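CAMP factor (Mobiluncus curtisii, PDB 6JLC) probably acts as a pore-forming toxin that takes part in the hemolytic CAMP reaction, this chain being the larger, C-terminal piece of the protein. Local coordinates at residues F41-A46 against R113-G118; L83-S88 against F105-A110; Y153-L158 against A199-A204; T190-V195 against D207-K212. All coordinates share one frame; numbering follows the deposited sequence.

How the contacts relate
The four contacts fall into two pairs, one in each helical bundle of this mainly helical chain. Contacts 1 and 2 share helix 97-114, with centres about 14 Å apart, and join it to helices 41-59 and 68-91 of the first five helices. Contacts 3 and 4 lie about 10 Å apart between centres, share helix 203-222 and touch directly, Leu158 meeting both Val195 and Ile210. Along the chain contact 2 falls within the span of contact 1, and contacts 3 and 4 interlock later. The centres of contacts 1 and 4 are about 38 Å apart, on opposite sides of the chain's centre, consistent with an elongated two-part molecule.

Contact 1: residues F41-A46 against R113-G118; sequences FDKLFA and RVANIG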
loop_
_atom_site.group_PDB
_atom_site.type_symbol
_atom_site.label_atom_id
_atom_site.label_comp_id
_atom_site.label_asym_id
_atom_site.label_seq_id
_atom_site.Cartn_x
_atom_site.Cartn_y
_atom_site.Cartn_z
ATOM N N PHE A 41 -2.211 -6.880 -8.507
ATOM C CA PHE A 41 -2.788 -7.251 -7.215
ATOM C C PHE A 41 -3.980 -8.195 -7.377
ATOM O O PHE A 41 -4.202 -9.060 -6.525
ATOM C CB PHE A 41 -3.189 -6.001 -6.421
ATOM C CG PHE A 41 -2.080 -5.437 -5.535
ATOM C CD1 PHE A 41 -0.748 -5.774 -5.744
ATOM C CD2 PHE A 41 -2.381 -4.563 -4.489
ATOM C CE1 PHE A 41 0.269 -5.255 -4.929
ATOM C CE2 PHE A 41 -1.370 -4.037 -3.674
ATOM C CZ PHE A 41 -0.048 -4.385 -3.892
ATOM N N ASP A 42 -4.738 -8.069 -8.472
ATOM C CA ASP A 42 -5.878 -8.965 -8.702
ATOM C C ASP A 42 -5.436 -10.423 -8.794
ATOM O O ASP A 42 -6.029 -11.312 -8.169
ATOM C CB ASP A 42 -6.616 -8.557 -9.981
ATOM C CG ASP A 42 -7.460 -7.311 -9.798
ATOM O OD1 ASP A 42 -7.853 -7.020 -8.648
ATOM O OD2 ASP A 42 -7.735 -6.630 -10.811
ATOM N N LYS A 43 -4.398 -10.685 -9.587
ATOM C CA LYS A 43 -3.841 -12.030 -9.677
ATOM C C LYS A 43 -3.336 -12.514 -8.319
ATOM O O LYS A 43 -3.542 -13.676 -7.946
ATOM C CB LYS A 43 -2.715 -12.036 -10.708
ATOM C CG LYS A 43 -1.890 -13.299 -10.734
ATOM C CD LYS A 43 -0.940 -13.283 -11.909
ATOM C CE LYS A 43 -1.690 -13.463 -13.208
ATOM N NZ LYS A 43 -0.903 -14.303 -14.137
ATOM N N LEU A 44 -2.669 -11.635 -7.570
ATOM C CA LEU A 44 -2.155 -12.000 -6.249
ATOM C C LEU A 44 -3.278 -12.442 -5.316
ATOM O O LEU A 44 -3.160 -13.463 -4.621
ATOM C CB LEU A 44 -1.402 -10.812 -5.650
ATOM C CG LEU A 44 -0.817 -11.018 -4.252
ATOM C CD1 LEU A 44 0.037 -12.287 -4.179
ATOM C CD2 LEU A 44 -0.005 -9.781 -3.830
ATOM N N PHE A 45 -4.368 -11.667 -5.262
ATOM C CA PHE A 45 -5.455 -11.996 -4.341
ATOM C C PHE A 45 -6.150 -13.291 -4.746
ATOM O O PHE A 45 -6.535 -14.095 -3.886
ATOM C CB PHE A 45 -6.465 -10.840 -4.268
ATOM C CG PHE A 45 -5.887 -9.541 -3.725
ATOM C CD1 PHE A 45 -4.914 -9.548 -2.731
ATOM C CD2 PHE A 45 -6.335 -8.313 -4.201
ATOM C CE1 PHE A 45 -4.386 -8.354 -2.233
ATOM C CE2 PHE A 45 -5.823 -7.122 -3.708
ATOM C CZ PHE A 45 -4.849 -7.136 -2.722
ATOM N N ALA A 46 -6.322 -13.511 -6.051
ATOM C CA ALA A 46 -6.912 -14.763 -6.504
ATOM C C ALA A 46 -6.020 -15.945 -6.146
ATOM O O ALA A 46 -6.515 -17.001 -5.737
ATOM C CB ALA A 46 -7.160 -14.712 -8.016
ATOM N N ARG A 113 5.211 -15.121 -10.514
ATOM C CA ARG A 113 5.754 -16.432 -10.156
ATOM C C ARG A 113 4.839 -17.168 -9.182
ATOM O O ARG A 113 4.575 -18.361 -9.351
ATOM C CB ARG A 113 7.158 -16.287 -9.562
ATOM C CG ARG A 113 7.951 -17.598 -9.485
ATOM C CD ARG A 113 8.168 -18.196 -10.871
ATOM N NE ARG A 113 9.223 -17.468 -11.584
ATOM C CZ ARG A 113 9.569 -17.667 -12.858
ATOM N NH1 ARG A 113 8.948 -18.582 -13.599
ATOM N NH2 ARG A 113 10.546 -16.933 -13.397
ATOM N N VAL A 114 4.351 -16.483 -8.141
ATOM C CA VAL A 114 3.559 -17.211 -7.150
ATOM C C VAL A 114 2.250 -17.728 -7.751
ATOM O O VAL A 114 1.694 -18.724 -7.265
ATOM C CB VAL A 114 3.335 -16.335 -5.899
ATOM C CG1 VAL A 114 2.195 -15.361 -6.109
ATOM C CG2 VAL A 114 3.098 -17.213 -4.657
ATOM N N ALA A 115 1.759 -17.101 -8.820
ATOM C CA ALA A 115 0.556 -17.557 -9.502
ATOM C C ALA A 115 0.841 -18.585 -10.590
ATOM O O ALA A 115 -0.105 -19.153 -11.152
ATOM C CB ALA A 115 -0.178 -16.372 -10.128
ATOM N N ASN A 116 2.109 -18.842 -10.885
ATOM C CA ASN A 116 2.495 -19.642 -12.046
ATOM C C ASN A 116 2.351 -21.128 -11.710
ATOM O O ASN A 116 2.964 -21.608 -10.752
ATOM C CB ASN A 116 3.935 -19.286 -12.433
ATOM C CG ASN A 116 4.336 -19.821 -13.799
ATOM O OD1 ASN A 116 4.102 -20.989 -14.112
ATOM N ND2 ASN A 116 4.957 -18.969 -14.618
ATOM N N ILE A 117 1.540 -21.858 -12.483
ATOM C CA ILE A 117 1.351 -23.280 -12.218
ATOM C C ILE A 117 2.630 -24.094 -12.408
ATOM O O ILE A 117 2.697 -25.237 -11.947
ATOM C CB ILE A 117 0.211 -23.855 -13.083
ATOM C CG1 ILE A 117 0.463 -23.524 -14.560
ATOM C CG2 ILE A 117 -1.134 -23.322 -12.578
ATOM C CD1 ILE A 117 0.192 -24.651 -15.484
ATOM N N GLY A 118 3.660 -23.530 -13.039
ATOM C CA GLY A 118 4.941 -24.207 -13.156
ATOM C C GLY A 118 5.998 -23.804 -12.140
ATOM O O GLY A 118 7.136 -24.273 -12.231
#
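Lys43 lays the middle of its side chain over the methyl of Ala115: both CG and CD of the lysine stand 3.6 Å from Ala115 CB. Its CG is anti to the backbone N (chi1 170°), which carries the first part of the chain straight out to the alanine, and a bend at chi3 (-71°) then turns CE and NZ off that line. A long aliphatic stem with a charged end suits this partly exposed border, because the methylenes can cover a small apolar residue while the charged end probably stays near solvent. Lys43 also touches Ile111 and Met112 of helix 97-114.

Deeper in, Leu44 meets Val114. One methyl from each side makes the contact, Leu44 CD1 lying 4.2 Å from Val114 CG1. Around this loose touch the two branched residues find a common apolar setting: Leu44 also packs on Leu25, Ile78 and Ile81, and Val114 on Leu77 and Ile78. Ala115 suits the closest passage of the two backbones, where its CA is 7.0 Å from that of Leu44.

The chain turns just beyond the alanine. Asn116 OD1 accepts a bond from Gly118 N at 2.8 Å, along a lone pair in the carbonyl plane, and Arg74 NH1 bonds to the carbonyl oxygens of Val114 and Asn116. The arrangement is that of a helix running out at one end of a helical bundle: a small apolar seam against helix 41-59, followed by an Asx turn at Asn116.

Contact 2: residues L83-S88 against F105-A110; sequences LTVDKS and FSVTRA
Apolar contact between methyl groups carries this interface, and Val107 is its centre. Its CG2 lies 4.0 Å from CG2 of Val85, the two side chains crossing at about a right angle. Both valines hold the same rotamer (chi1 171° in Val85, 169° in Val107), which sets CG2 beside the backbone N and anti to the carbonyl carbon; in each it is this branch that touches. A lighter touch comes from Thr84, whose CG2 is 4.5 Å from the same Val107 methyl. Beta-branched residues fit here because they present compact, rigid methyls between two helices that run in opposite directions.

Hydrogen bonding is kept off the seam. Thr84 OG1 bonds to the carbonyl oxygen of Glu80 one turn back in its own helix, so the threonine can offer its methyl to the neighbour.

The hydrophobic surroundings continue the same theme: Val85 also packs on Leu25, Ile28 and Trp37, while Val107 packs on Ile81 and Leu131. With no hydrogen bond or ion pair crossing between 83-88 and 105-110, the contact depends on hydrophobic burial and on the fit of methyl groups, with little directional chemistry.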
loop_
_atom_site.group_PDB
_atom_site.type_symbol
_atom_site.label_atom_id
_atom_site.label_comp_id
_atom_site.label_asym_id
_atom_site.label_seq_id
_atom_site.Cartn_x
_atom_site.Cartn_y
_atom_site.Cartn_z
ATOM N N LEU A 83 5.033 -7.917 3.237
ATOM C CA LEU A 83 6.027 -7.182 4.017
ATOM C C LEU A 83 6.725 -6.131 3.171
ATOM O O LEU A 83 7.004 -5.022 3.649
ATOM C CB LEU A 83 7.069 -8.136 4.602
ATOM C CG LEU A 83 6.616 -9.184 5.604
ATOM C CD1 LEU A 83 7.766 -10.161 5.886
ATOM C CD2 LEU A 83 6.130 -8.497 6.886
ATOM N N THR A 84 7.044 -6.475 1.921
ATOM C CA THR A 84 7.826 -5.576 1.078
ATOM C C THR A 84 7.030 -4.321 0.731
ATOM O O THR A 84 7.552 -3.198 0.791
ATOM C CB THR A 84 8.266 -6.316 -0.198
ATOM O OG1 THR A 84 9.020 -7.487 0.163
ATOM C CG2 THR A 84 9.143 -5.412 -1.054
ATOM N N VAL A 85 5.776 -4.505 0.319
ATOM C CA VAL A 85 4.939 -3.376 -0.062
ATOM C C VAL A 85 4.662 -2.499 1.155
ATOM O O VAL A 85 4.640 -1.269 1.056
ATOM C CB VAL A 85 3.642 -3.889 -0.716
ATOM C CG1 VAL A 85 2.642 -2.758 -0.922
ATOM C CG2 VAL A 85 3.949 -4.572 -2.065
ATOM N N ASP A 86 4.477 -3.119 2.322
ATOM C CA ASP A 86 4.240 -2.358 3.550
ATOM C C ASP A 86 5.449 -1.490 3.889
ATOM O O ASP A 86 5.313 -0.294 4.171
ATOM C CB ASP A 86 3.917 -3.330 4.690
ATOM C CG ASP A 86 3.140 -2.677 5.841
ATOM O OD1 ASP A 86 2.538 -1.608 5.657
ATOM O OD2 ASP A 86 3.125 -3.264 6.935
ATOM N N LYS A 87 6.648 -2.078 3.865
ATOM C CA LYS A 87 7.847 -1.295 4.159
ATOM C C LYS A 87 8.041 -0.198 3.126
ATOM O O LYS A 87 8.417 0.932 3.465
ATOM C CB LYS A 87 9.083 -2.194 4.195
ATOM C CG LYS A 87 9.120 -3.124 5.376
ATOM C CD LYS A 87 10.537 -3.537 5.676
ATOM C CE LYS A 87 11.081 -4.404 4.575
ATOM N NZ LYS A 87 12.400 -4.961 4.964
ATOM N N SER A 88 7.817 -0.523 1.853
ATOM C CA SER A 88 7.990 0.465 0.797
ATOM C C SER A 88 7.051 1.649 0.996
ATOM O O SER A 88 7.478 2.812 0.949
ATOM C CB SER A 88 7.743 -0.177 -0.554
ATOM O OG SER A 88 7.694 0.822 -1.549
ATOM N N PHE A 105 8.682 -3.614 -10.063
ATOM C CA PHE A 105 8.994 -4.705 -10.974
ATOM C C PHE A 105 9.276 -5.991 -10.205
ATOM O O PHE A 105 8.792 -7.066 -10.571
ATOM C CB PHE A 105 10.191 -4.321 -11.824
ATOM C CG PHE A 105 10.460 -5.270 -12.964
ATOM C CD1 PHE A 105 9.463 -5.582 -13.880
ATOM C CD2 PHE A 105 11.707 -5.847 -13.107
ATOM C CE1 PHE A 105 9.712 -6.445 -14.940
ATOM C CE2 PHE A 105 11.965 -6.714 -14.174
ATOM C CZ PHE A 105 10.968 -7.003 -15.087
ATOM N N SER A 106 10.055 -5.884 -9.126
ATOM C CA SER A 106 10.326 -7.044 -8.285
ATOM C C SER A 106 9.034 -7.613 -7.695
ATOM O O SER A 106 8.835 -8.834 -7.681
ATOM C CB SER A 106 11.320 -6.651 -7.185
ATOM O OG SER A 106 11.541 -7.709 -6.274
ATOM N N VAL A 107 8.128 -6.746 -7.223
ATOM C CA VAL A 107 6.844 -7.229 -6.724
ATOM C C VAL A 107 6.046 -7.903 -7.835
ATOM O O VAL A 107 5.466 -8.977 -7.641
ATOM C CB VAL A 107 6.042 -6.081 -6.076
ATOM C CG1 VAL A 107 4.596 -6.532 -5.803
ATOM C CG2 VAL A 107 6.726 -5.627 -4.786
ATOM N N THR A 108 5.986 -7.273 -9.014
ATOM C CA THR A 108 5.201 -7.841 -10.108
ATOM C C THR A 108 5.735 -9.216 -10.508
ATOM O O THR A 108 4.963 -10.165 -10.685
ATOM C CB THR A 108 5.199 -6.891 -11.315
ATOM O OG1 THR A 108 4.532 -5.668 -10.958
ATOM C CG2 THR A 108 4.485 -7.528 -12.504
ATOM N N ARG A 109 7.062 -9.337 -10.651
ATOM C CA ARG A 109 7.652 -10.630 -10.992
ATOM C C ARG A 109 7.321 -11.675 -9.941
ATOM O O ARG A 109 7.036 -12.827 -10.277
ATOM C CB ARG A 109 9.172 -10.508 -11.140
ATOM C CG ARG A 109 9.627 -9.752 -12.383
ATOM C CD ARG A 109 11.149 -9.880 -12.557
ATOM N NE ARG A 109 11.571 -11.272 -12.718
ATOM C CZ ARG A 109 12.516 -11.871 -11.994
ATOM N NH1 ARG A 109 13.157 -11.209 -11.035
ATOM N NH2 ARG A 109 12.822 -13.139 -12.233
ATOM N N ALA A 110 7.366 -11.288 -8.657
ATOM C CA ALA A 110 7.035 -12.216 -7.574
ATOM C C ALA A 110 5.583 -12.671 -7.662
ATOM O O ALA A 110 5.277 -13.851 -7.438
ATOM C CB ALA A 110 7.301 -11.568 -6.211
#

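Contact 3: residues Y153-L158 against A199-A204; sequences YVKDLL and AKATVA
Lys155 reaches from helix 152-173 to the turn that leads into helix 203-222. From CB the chain sets off with CG beside the backbone N (chi1 -82°), bends at chi2 and then extends, so that its end comes closer to the turn than its root does. CE packs on the methyl of the buried Ala201, 3.8 Å from its CB, and also against Val195 O. A second bend, at chi4 (74°), turns NZ among backbone carbonyls: it bonds to the oxygens of Trp196 and Lys198. A water 3.3 Å from Lys155 NZ, a weak bond, links the lysine to the turn, lying 3.0 Å from Ala199 O and 2.9 Å from Ala201 O. The lysine's positive end would suit the carbonyl-rich C-terminal end of helix 179-197.

Beside it, Val154 CG2 and Val203 CG2 meet at 4.5 Å, a loose apolar touch. Thr202 is the N-cap of helix 203-222: its side chain caps a backbone N in the first turn and its own N bonds to Glu205 OE1, consistent with a capping box.

The contact thus sits where the first turns of helix 152-173 pack beside the turn joining helices 179-197 and 203-222, with Cys206 against both Val154 and Lys155.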
loop_
_atom_site.group_PDB
_atom_site.type_symbol
_atom_site.label_atom_id
_atom_site.label_comp_id
_atom_site.label_asym_id
_atom_site.label_seq_id
_atom_site.Cartn_x
_atom_site.Cartn_y
_atom_site.Cartn_z
ATOM N N TYR A 153 3.420 8.547 -5.111
ATOM C CA TYR A 153 3.521 8.291 -3.675
ATOM C C TYR A 153 3.413 9.586 -2.874
ATOM O O TYR A 153 2.752 9.618 -1.832
ATOM C CB TYR A 153 4.823 7.541 -3.373
ATOM C CG TYR A 153 4.928 6.379 -4.327
ATOM C CD1 TYR A 153 4.263 5.189 -4.058
ATOM C CD2 TYR A 153 5.600 6.505 -5.539
ATOM C CE1 TYR A 153 4.305 4.134 -4.959
ATOM C CE2 TYR A 153 5.641 5.460 -6.444
ATOM C CZ TYR A 153 4.997 4.275 -6.144
ATOM O OH TYR A 153 5.047 3.226 -7.040
ATOM N N VAL A 154 4.027 10.664 -3.363
ATOM C CA VAL A 154 3.880 11.969 -2.717
ATOM C C VAL A 154 2.457 12.491 -2.896
ATOM O O VAL A 154 1.853 13.027 -1.958
ATOM C CB VAL A 154 4.927 12.959 -3.273
ATOM C CG1 VAL A 154 4.653 14.387 -2.770
ATOM C CG2 VAL A 154 6.326 12.535 -2.864
ATOM N N LYS A 155 1.914 12.366 -4.110
ATOM C CA LYS A 155 0.522 12.737 -4.367
ATOM C C LYS A 155 -0.440 11.973 -3.468
ATOM O O LYS A 155 -1.474 12.518 -3.058
ATOM C CB LYS A 155 0.175 12.484 -5.836
ATOM C CG LYS A 155 0.614 13.591 -6.792
ATOM C CD LYS A 155 -0.161 14.878 -6.535
ATOM C CE LYS A 155 0.226 15.997 -7.504
ATOM N NZ LYS A 155 -0.347 15.739 -8.854
ATOM N N ASP A 156 -0.130 10.709 -3.153
ATOM C CA ASP A 156 -0.999 9.955 -2.254
ATOM C C ASP A 156 -0.959 10.510 -0.836
ATOM O O ASP A 156 -1.976 10.473 -0.137
ATOM C CB ASP A 156 -0.624 8.470 -2.279
ATOM C CG ASP A 156 -0.972 7.797 -3.621
ATOM O OD1 ASP A 156 -1.877 8.293 -4.327
ATOM O OD2 ASP A 156 -0.338 6.777 -3.981
ATOM N N LEU A 157 0.189 11.036 -0.391
ATOM C CA LEU A 157 0.243 11.694 0.917
ATOM C C LEU A 157 -0.637 12.945 0.941
ATOM O O LEU A 157 -1.327 13.218 1.931
ATOM C CB LEU A 157 1.691 12.047 1.264
ATOM C CG LEU A 157 1.952 12.575 2.679
ATOM C CD1 LEU A 157 1.623 11.522 3.723
ATOM C CD2 LEU A 157 3.398 13.051 2.828
ATOM N N LEU A 158 -0.679 13.687 -0.147
ATOM C CA LEU A 158 -1.520 14.861 -0.259
ATOM C C LEU A 158 -2.993 14.435 -0.264
ATOM O O LEU A 158 -3.813 15.012 0.375
ATOM C CB LEU A 158 -1.198 15.632 -1.503
ATOM C CG LEU A 158 -2.116 16.767 -1.862
ATOM C CD1 LEU A 158 -2.343 17.695 -0.699
ATOM C CD2 LEU A 158 -1.662 17.507 -3.072
ATOM N N ALA A 199 -0.817 17.696 -12.876
ATOM C CA ALA A 199 0.080 16.586 -13.186
ATOM C C ALA A 199 1.545 16.956 -13.006
ATOM O O ALA A 199 2.375 16.076 -12.749
ATOM C CB ALA A 199 -0.158 16.102 -14.615
ATOM N N LYS A 200 1.887 18.235 -13.139
ATOM C CA LYS A 200 3.268 18.680 -13.042
ATOM C C LYS A 200 3.576 19.334 -11.702
ATOM O O LYS A 200 4.591 20.028 -11.578
ATOM C CB LYS A 200 3.595 19.639 -14.189
ATOM C CG LYS A 200 3.716 18.957 -15.547
ATOM C CD LYS A 200 4.938 18.045 -15.615
ATOM C CE LYS A 200 4.535 16.579 -15.734
ATOM N NZ LYS A 200 5.688 15.704 -16.100
ATOM N N ALA A 201 2.710 19.141 -10.707
ATOM C CA ALA A 201 2.979 19.665 -9.374
ATOM C C ALA A 201 4.294 19.108 -8.849
ATOM O O ALA A 201 4.590 17.922 -9.009
ATOM C CB ALA A 201 1.842 19.306 -8.417
ATOM N N THR A 202 5.085 19.974 -8.221
ATOM C CA THR A 202 6.339 19.546 -7.625
ATOM C C THR A 202 6.100 18.952 -6.244
ATOM O O THR A 202 5.055 19.153 -5.624
ATOM C CB THR A 202 7.310 20.712 -7.478
ATOM O OG1 THR A 202 6.718 21.703 -6.627
ATOM C CG2 THR A 202 7.649 21.317 -8.843
ATOM N N VAL A 203 7.108 18.219 -5.762
ATOM C CA VAL A 203 7.098 17.755 -4.376
ATOM C C VAL A 203 6.800 18.914 -3.437
ATOM O O VAL A 203 5.930 18.827 -2.565
ATOM C CB VAL A 203 8.435 17.080 -4.030
ATOM C CG1 VAL A 203 8.515 16.778 -2.532
ATOM C CG2 VAL A 203 8.601 15.806 -4.869
ATOM N N ALA A 204 7.502 20.032 -3.629
ATOM C CA ALA A 204 7.325 21.183 -2.749
ATOM C C ALA A 204 5.898 21.714 -2.797
ATOM O O ALA A 204 5.358 22.148 -1.771
ATOM C CB ALA A 204 8.309 22.288 -3.130
HETATM O O HOH W 1 2.785 15.823 -9.792
#

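Contact 4: residues T190-V195 against D207-K212; sequences TKAVRV and DAAIAK
This is an alanine-mediated packing of two consecutive antiparallel helices, 179-197 and 203-222, in the last part of the chain. The backbones come unusually near each other: the CA atoms of Ala192 and Ala209 are only 5.2 Å apart. Such an approach is possible because each residue projects no more than a methyl. Ala209 CB points at the other helix and rests 4.3 Å from Ala192 CA, so a side chain lies against backbone; the two CB atoms are 4.4 Å apart.

One turn further along, Val195 covers the same methyl. Its CB, CG1 and CG2 are all 4.1 Å from Ala209 CB, so that the isopropyl group turns a whole side, and no single tip, to the alanine. With CG1 anti to the backbone N (chi1 178°) and CG2 beside it, the rotamer brings both methyls to Ala209. A valine suits this place because it is wide enough to cover the methyl and short enough to keep the helices close.

Together the two helices form a helical hairpin, closed by the turn between them, and helix 152-173 lies against it to make a three-helix bundle. From that third helix Ile162 packs on Ala192, and Leu158 on both Val195 and Ile210, in keeping with apolar residues on the faces between the three helices.

Lys191, an exposed residue, forms a salt bridge with Glu188 of its own helix. Asp207 bonds through OD1 to the hydroxyl of Tyr94, tying this hairpin to the chain segment that follows helix 68-91.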
loop_
_atom_site.group_PDB
_atom_site.type_symbol
_atom_site.label_atom_id
_atom_site.label_comp_id
_atom_site.label_asym_id
_atom_site.label_seq_id
_atom_site.Cartn_x
_atom_site.Cartn_y
_atom_site.Cartn_z
ATOM N N THR A 190 -10.307 22.908 -1.461
ATOM C CA THR A 190 -10.301 22.995 -2.918
ATOM C C THR A 190 -8.923 23.371 -3.449
ATOM O O THR A 190 -8.477 22.834 -4.469
ATOM C CB THR A 190 -11.354 24.003 -3.380
ATOM O OG1 THR A 190 -12.662 23.461 -3.148
ATOM C CG2 THR A 190 -11.185 24.303 -4.872
ATOM N N LYS A 191 -8.230 24.289 -2.777
ATOM C CA LYS A 191 -6.877 24.638 -3.202
ATOM C C LYS A 191 -5.969 23.421 -3.198
ATOM O O LYS A 191 -5.187 23.214 -4.133
ATOM C CB LYS A 191 -6.312 25.733 -2.298
ATOM C CG LYS A 191 -7.172 26.986 -2.239
ATOM C CD LYS A 191 -6.520 28.070 -1.380
ATOM C CE LYS A 191 -7.520 29.162 -1.008
ATOM N NZ LYS A 191 -6.932 30.183 -0.090
ATOM N N ALA A 192 -6.063 22.590 -2.158
ATOM C CA ALA A 192 -5.261 21.372 -2.122
ATOM C C ALA A 192 -5.667 20.401 -3.228
ATOM O O ALA A 192 -4.809 19.747 -3.836
ATOM C CB ALA A 192 -5.373 20.714 -0.743
ATOM N N VAL A 193 -6.973 20.280 -3.495
ATOM C CA VAL A 193 -7.427 19.385 -4.554
ATOM C C VAL A 193 -6.791 19.778 -5.882
ATOM O O VAL A 193 -6.378 18.914 -6.667
ATOM C CB VAL A 193 -8.969 19.382 -4.636
ATOM C CG1 VAL A 193 -9.469 18.716 -5.935
ATOM C CG2 VAL A 193 -9.597 18.698 -3.402
ATOM N N ARG A 194 -6.690 21.086 -6.151
ATOM C CA ARG A 194 -6.148 21.534 -7.435
ATOM C C ARG A 194 -4.689 21.120 -7.585
ATOM O O ARG A 194 -4.284 20.581 -8.625
ATOM C CB ARG A 194 -6.307 23.052 -7.573
ATOM C CG ARG A 194 -7.749 23.455 -7.765
ATOM C CD ARG A 194 -7.907 24.876 -8.290
ATOM N NE ARG A 194 -9.323 25.219 -8.387
ATOM C CZ ARG A 194 -10.141 24.788 -9.347
ATOM N NH1 ARG A 194 -9.687 24.004 -10.320
ATOM N NH2 ARG A 194 -11.418 25.147 -9.339
ATOM N N VAL A 195 -3.895 21.330 -6.531
ATOM C CA VAL A 195 -2.514 20.850 -6.508
ATOM C C VAL A 195 -2.467 19.361 -6.806
ATOM O O VAL A 195 -1.675 18.899 -7.639
ATOM C CB VAL A 195 -1.858 21.168 -5.152
ATOM C CG1 VAL A 195 -0.429 20.626 -5.112
ATOM C CG2 VAL A 195 -1.859 22.658 -4.900
ATOM N N ASP A 207 3.851 19.303 -0.618
ATOM C CA ASP A 207 4.137 19.527 0.801
ATOM C C ASP A 207 3.523 20.833 1.292
ATOM O O ASP A 207 2.993 20.899 2.407
ATOM C CB ASP A 207 5.649 19.553 1.055
ATOM C CG ASP A 207 6.309 18.190 0.885
ATOM O OD1 ASP A 207 5.608 17.157 0.976
ATOM O OD2 ASP A 207 7.536 18.165 0.664
ATOM N N ALA A 208 3.611 21.895 0.487
ATOM C CA ALA A 208 3.012 23.169 0.886
ATOM C C ALA A 208 1.494 23.063 0.988
ATOM O O ALA A 208 0.887 23.646 1.895
ATOM C CB ALA A 208 3.398 24.266 -0.105
ATOM N N ALA A 209 0.864 22.344 0.060
ATOM C CA ALA A 209 -0.585 22.169 0.125
ATOM C C ALA A 209 -0.994 21.428 1.394
ATOM O O ALA A 209 -1.993 21.782 2.035
ATOM C CB ALA A 209 -1.083 21.426 -1.112
ATOM N N ILE A 210 -0.240 20.390 1.767
ATOM C CA ILE A 210 -0.525 19.683 3.016
ATOM C C ILE A 210 -0.415 20.636 4.201
ATOM O O ILE A 210 -1.308 20.702 5.058
ATOM C CB ILE A 210 0.413 18.472 3.177
ATOM C CG1 ILE A 210 0.074 17.386 2.147
ATOM C CG2 ILE A 210 0.352 17.938 4.625
ATOM C CD1 ILE A 210 1.210 16.361 1.947
ATOM N N ALA A 211 0.669 21.416 4.258
ATOM C CA ALA A 211 0.846 22.313 5.398
ATOM C C ALA A 211 -0.260 23.359 5.472
ATOM O O ALA A 211 -0.771 23.648 6.564
ATOM C CB ALA A 211 2.224 22.980 5.339
ATOM N N LYS A 212 -0.667 23.924 4.326
ATOM C CA LYS A 212 -1.741 24.928 4.343
ATOM C C LYS A 212 -3.064 24.316 4.788
ATOM O O LYS A 212 -3.867 24.966 5.477
ATOM C CB LYS A 212 -1.922 25.560 2.961
ATOM C CG LYS A 212 -0.741 26.358 2.433
ATOM C CD LYS A 212 -1.044 26.862 1.015
ATOM C CE LYS A 212 0.199 26.861 0.125
ATOM N NZ LYS A 212 0.021 26.014 -1.100
#